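Local coordinates for secondary thiamine-phosphate synthase enzyme (Thermus thermophilus, PDB 2CU5), which probably acts as a secondary thiamine-phosphate synthase, as a member of the UPF0047 (YjbQ) family, at residues 39-44 against 82-87. Sequence-based numbering, arbitrary orientation.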
ATOM      1  N   PRO A  39      -4.443  13.857   0.055  1.00 16.62           N
ATOM      2  CA  PRO A  39      -5.807  13.885   0.583  1.00 17.59           C
ATOM      3  C   PRO A  39      -6.798  13.792  -0.569  1.00 16.52           C
ATOM      4  O   PRO A  39      -7.730  14.586  -0.662  1.00 18.56           O
ATOM      5  CB  PRO A  39      -5.862  15.230   1.286  1.00 17.91           C
ATOM      6  CG  PRO A  39      -5.053  16.092   0.342  1.00 18.58           C
ATOM      7  CD  PRO A  39      -3.862  15.213   0.023  1.00 17.61           C
ATOM      8  N   HIS A  40      -6.587  12.809  -1.435  1.00 17.30           N
ATOM      9  CA  HIS A  40      -7.421  12.618  -2.617  1.00 17.14           C
ATOM     10  C   HIS A  40      -7.812  11.153  -2.785  1.00 18.07           C
ATOM     11  O   HIS A  40      -7.189  10.266  -2.205  1.00 16.95           O
ATOM     12  CB  HIS A  40      -6.652  13.088  -3.851  1.00 16.07           C
ATOM     13  CG  HIS A  40      -6.159  14.498  -3.748  1.00 18.31           C
ATOM     14  ND1 HIS A  40      -7.010  15.581  -3.686  1.00 17.58           N
ATOM     15  CD2 HIS A  40      -4.904  15.001  -3.685  1.00 19.99           C
ATOM     16  CE1 HIS A  40      -6.299  16.692  -3.591  1.00 20.24           C
ATOM     17  NE2 HIS A  40      -5.018  16.366  -3.588  1.00 19.68           N
ATOM     18  N   THR A  41      -8.835  10.904  -3.597  1.00 17.80           N
ATOM     19  CA  THR A  41      -9.305   9.538  -3.816  1.00 17.86           C
ATOM     20  C   THR A  41      -9.159   9.056  -5.258  1.00 18.57           C
ATOM     21  O   THR A  41      -9.513   7.917  -5.567  1.00 17.29           O
ATOM     22  CB  THR A  41     -10.786   9.394  -3.421  1.00 19.21           C
ATOM     23  OG1 THR A  41     -11.579  10.266  -4.240  1.00 21.01           O
ATOM     24  CG2 THR A  41     -10.984   9.759  -1.955  1.00 19.55           C
ATOM     25  N   THR A  42      -8.644   9.912  -6.137  1.00 17.96           N
ATOM     26  CA  THR A  42      -8.473   9.539  -7.537  1.00 17.59           C
ATOM     27  C   THR A  42      -7.050   9.692  -8.072  1.00 17.00           C
ATOM     28  O   THR A  42      -6.831   9.863  -9.270  1.00 16.36           O
ATOM     29  CB  THR A  42      -9.468  10.305  -8.445  1.00 18.51           C
ATOM     30  OG1 THR A  42      -9.378  11.713  -8.198  1.00 19.04           O
ATOM     31  CG2 THR A  42     -10.890   9.834  -8.165  1.00 17.49           C
ATOM     32  N   CYS A  43      -6.084   9.641  -7.159  1.00 17.90           N
ATOM     33  CA  CYS A  43      -4.667   9.694  -7.504  1.00 17.07           C
ATOM     34  C   CYS A  43      -3.949   8.935  -6.389  1.00 16.12           C
ATOM     35  O   CYS A  43      -4.560   8.602  -5.372  1.00 17.80           O
ATOM     36  CB  CYS A  43      -4.154  11.139  -7.609  1.00 17.12           C
ATOM     37  SG  CYS A  43      -4.088  12.078  -6.067  1.00 20.39           S
ATOM     38  N   GLY A  44      -2.670   8.633  -6.580  1.00 17.30           N
ATOM     39  CA  GLY A  44      -1.948   7.907  -5.548  1.00 18.33           C
ATOM     40  C   GLY A  44      -0.486   8.291  -5.438  1.00 18.07           C
ATOM     41  O   GLY A  44      -0.007   9.169  -6.151  1.00 18.23           O
ATOM     42  N   HIS A  82     -12.837   3.988 -12.122  1.00 20.22           N
ATOM     43  CA  HIS A  82     -11.566   3.405 -12.549  1.00 19.93           C
ATOM     44  C   HIS A  82     -10.400   4.065 -11.814  1.00 20.01           C
ATOM     45  O   HIS A  82      -9.426   3.401 -11.457  1.00 19.88           O
ATOM     46  CB  HIS A  82     -11.366   3.584 -14.057  1.00 21.55           C
ATOM     47  CG  HIS A  82     -11.104   4.999 -14.463  1.00 21.70           C
ATOM     48  ND1 HIS A  82     -12.047   5.997 -14.341  1.00 23.58           N
ATOM     49  CD2 HIS A  82      -9.992   5.592 -14.960  1.00 22.75           C
ATOM     50  CE1 HIS A  82     -11.530   7.143 -14.744  1.00 22.62           C
ATOM     51  NE2 HIS A  82     -10.283   6.926 -15.124  1.00 23.13           N
ATOM     52  N   ALA A  83     -10.504   5.376 -11.602  1.00 18.80           N
ATOM     53  CA  ALA A  83      -9.459   6.131 -10.914  1.00 18.78           C
ATOM     54  C   ALA A  83      -9.491   5.873  -9.415  1.00 17.80           C
ATOM     55  O   ALA A  83      -8.457   5.913  -8.745  1.00 18.06           O
ATOM     56  CB  ALA A  83      -9.618   7.617 -11.195  1.00 17.06           C
ATOM     57  N   HIS A  84     -10.684   5.630  -8.880  1.00 17.44           N
ATOM     58  CA  HIS A  84     -10.815   5.342  -7.461  1.00 17.72           C
ATOM     59  C   HIS A  84     -10.115   4.015  -7.202  1.00 17.60           C
ATOM     60  O   HIS A  84      -9.401   3.860  -6.214  1.00 16.57           O
ATOM     61  CB  HIS A  84     -12.292   5.256  -7.061  1.00 19.12           C
ATOM     62  CG  HIS A  84     -12.932   6.589  -6.827  1.00 19.61           C
ATOM     63  ND1 HIS A  84     -12.868   7.244  -5.615  1.00 19.17           N
ATOM     64  CD2 HIS A  84     -13.625   7.402  -7.658  1.00 19.11           C
ATOM     65  CE1 HIS A  84     -13.498   8.402  -5.709  1.00 18.99           C
ATOM     66  NE2 HIS A  84     -13.966   8.522  -6.938  1.00 19.51           N
ATOM     67  N   LEU A  85     -10.312   3.059  -8.105  1.00 16.69           N
ATOM     68  CA  LEU A  85      -9.677   1.760  -7.953  1.00 15.47           C
ATOM     69  C   LEU A  85      -8.159   1.847  -8.088  1.00 14.53           C
ATOM     70  O   LEU A  85      -7.432   1.258  -7.292  1.00 14.82           O
ATOM     71  CB  LEU A  85     -10.228   0.761  -8.978  1.00 16.21           C
ATOM     72  CG  LEU A  85      -9.596  -0.634  -8.886  1.00 13.80           C
ATOM     73  CD1 LEU A  85      -9.817  -1.224  -7.495  1.00 14.39           C
ATOM     74  CD2 LEU A  85     -10.208  -1.545  -9.953  1.00 14.67           C
ATOM     75  N   LYS A  86      -7.673   2.573  -9.091  1.00 13.66           N
ATOM     76  CA  LYS A  86      -6.232   2.689  -9.268  1.00 14.30           C
ATOM     77  C   LYS A  86      -5.600   3.310  -8.025  1.00 14.83           C
ATOM     78  O   LYS A  86      -4.490   2.939  -7.629  1.00 14.53           O
ATOM     79  CB  LYS A  86      -5.911   3.527 -10.499  1.00 13.98           C
ATOM     80  CG  LYS A  86      -6.346   2.872 -11.800  1.00 12.42           C
ATOM     81  CD  LYS A  86      -6.108   3.784 -12.972  1.00 14.95           C
ATOM     82  CE  LYS A  86      -6.601   3.148 -14.270  1.00 15.84           C
ATOM     83  NZ  LYS A  86      -6.479   4.124 -15.374  1.00 15.65           N
ATOM     84  N   SER A  87      -6.322   4.243  -7.414  1.00 15.01           N
ATOM     85  CA  SER A  87      -5.860   4.917  -6.205  1.00 16.71           C
ATOM     86  C   SER A  87      -5.778   3.927  -5.047  1.00 15.06           C
ATOM     87  O   SER A  87      -4.787   3.894  -4.316  1.00 15.06           O
ATOM     88  CB  SER A  87      -6.811   6.067  -5.848  1.00 18.46           C
ATOM     89  OG  SER A  87      -6.492   6.633  -4.590  1.00 18.86           O
TER
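Thr-42 lays its methyl over one face of the His-84 imidazole: CG2 sits 3.7 Å from the ring centroid and 16° off the normal, a CH-pi contact displaced toward the NE2-CD2 rim. Beside it, Thr-42 CB meets Ala-83 CB at 3.8 Å, extending the close packing. Thr-41 runs alongside His-84, its OG1 3.1 Å from CE1 but oblique to the ring, while His-84 CA directs an almost straight C-H...O contact (176° at H) at Thr-41 O. These contacts join the loop leading into strand 43-48, an outermost strand within this chain of a three-stranded antiparallel sheet, to helix 81-90. Gln-48 of the second subunit hydrogen-bonds His-84 ND1 through OE1 and Thr-41 O through NE2, tying ring and loop together. An alanine in place of His-84 would probably leave Thr-42 CG2 without its aromatic cover and that OE1 without this mate. Ser-87 belongs to the tight part: anti to the backbone N, its OG reaches the strand and bonds Cys-43 O at 2.9 Å, 40° above the carbonyl plane. The loose side is at partly exposed His-40, whose side chain stays 6.5 Å from the helix segment and whose NE2 bonds Glu-123 N.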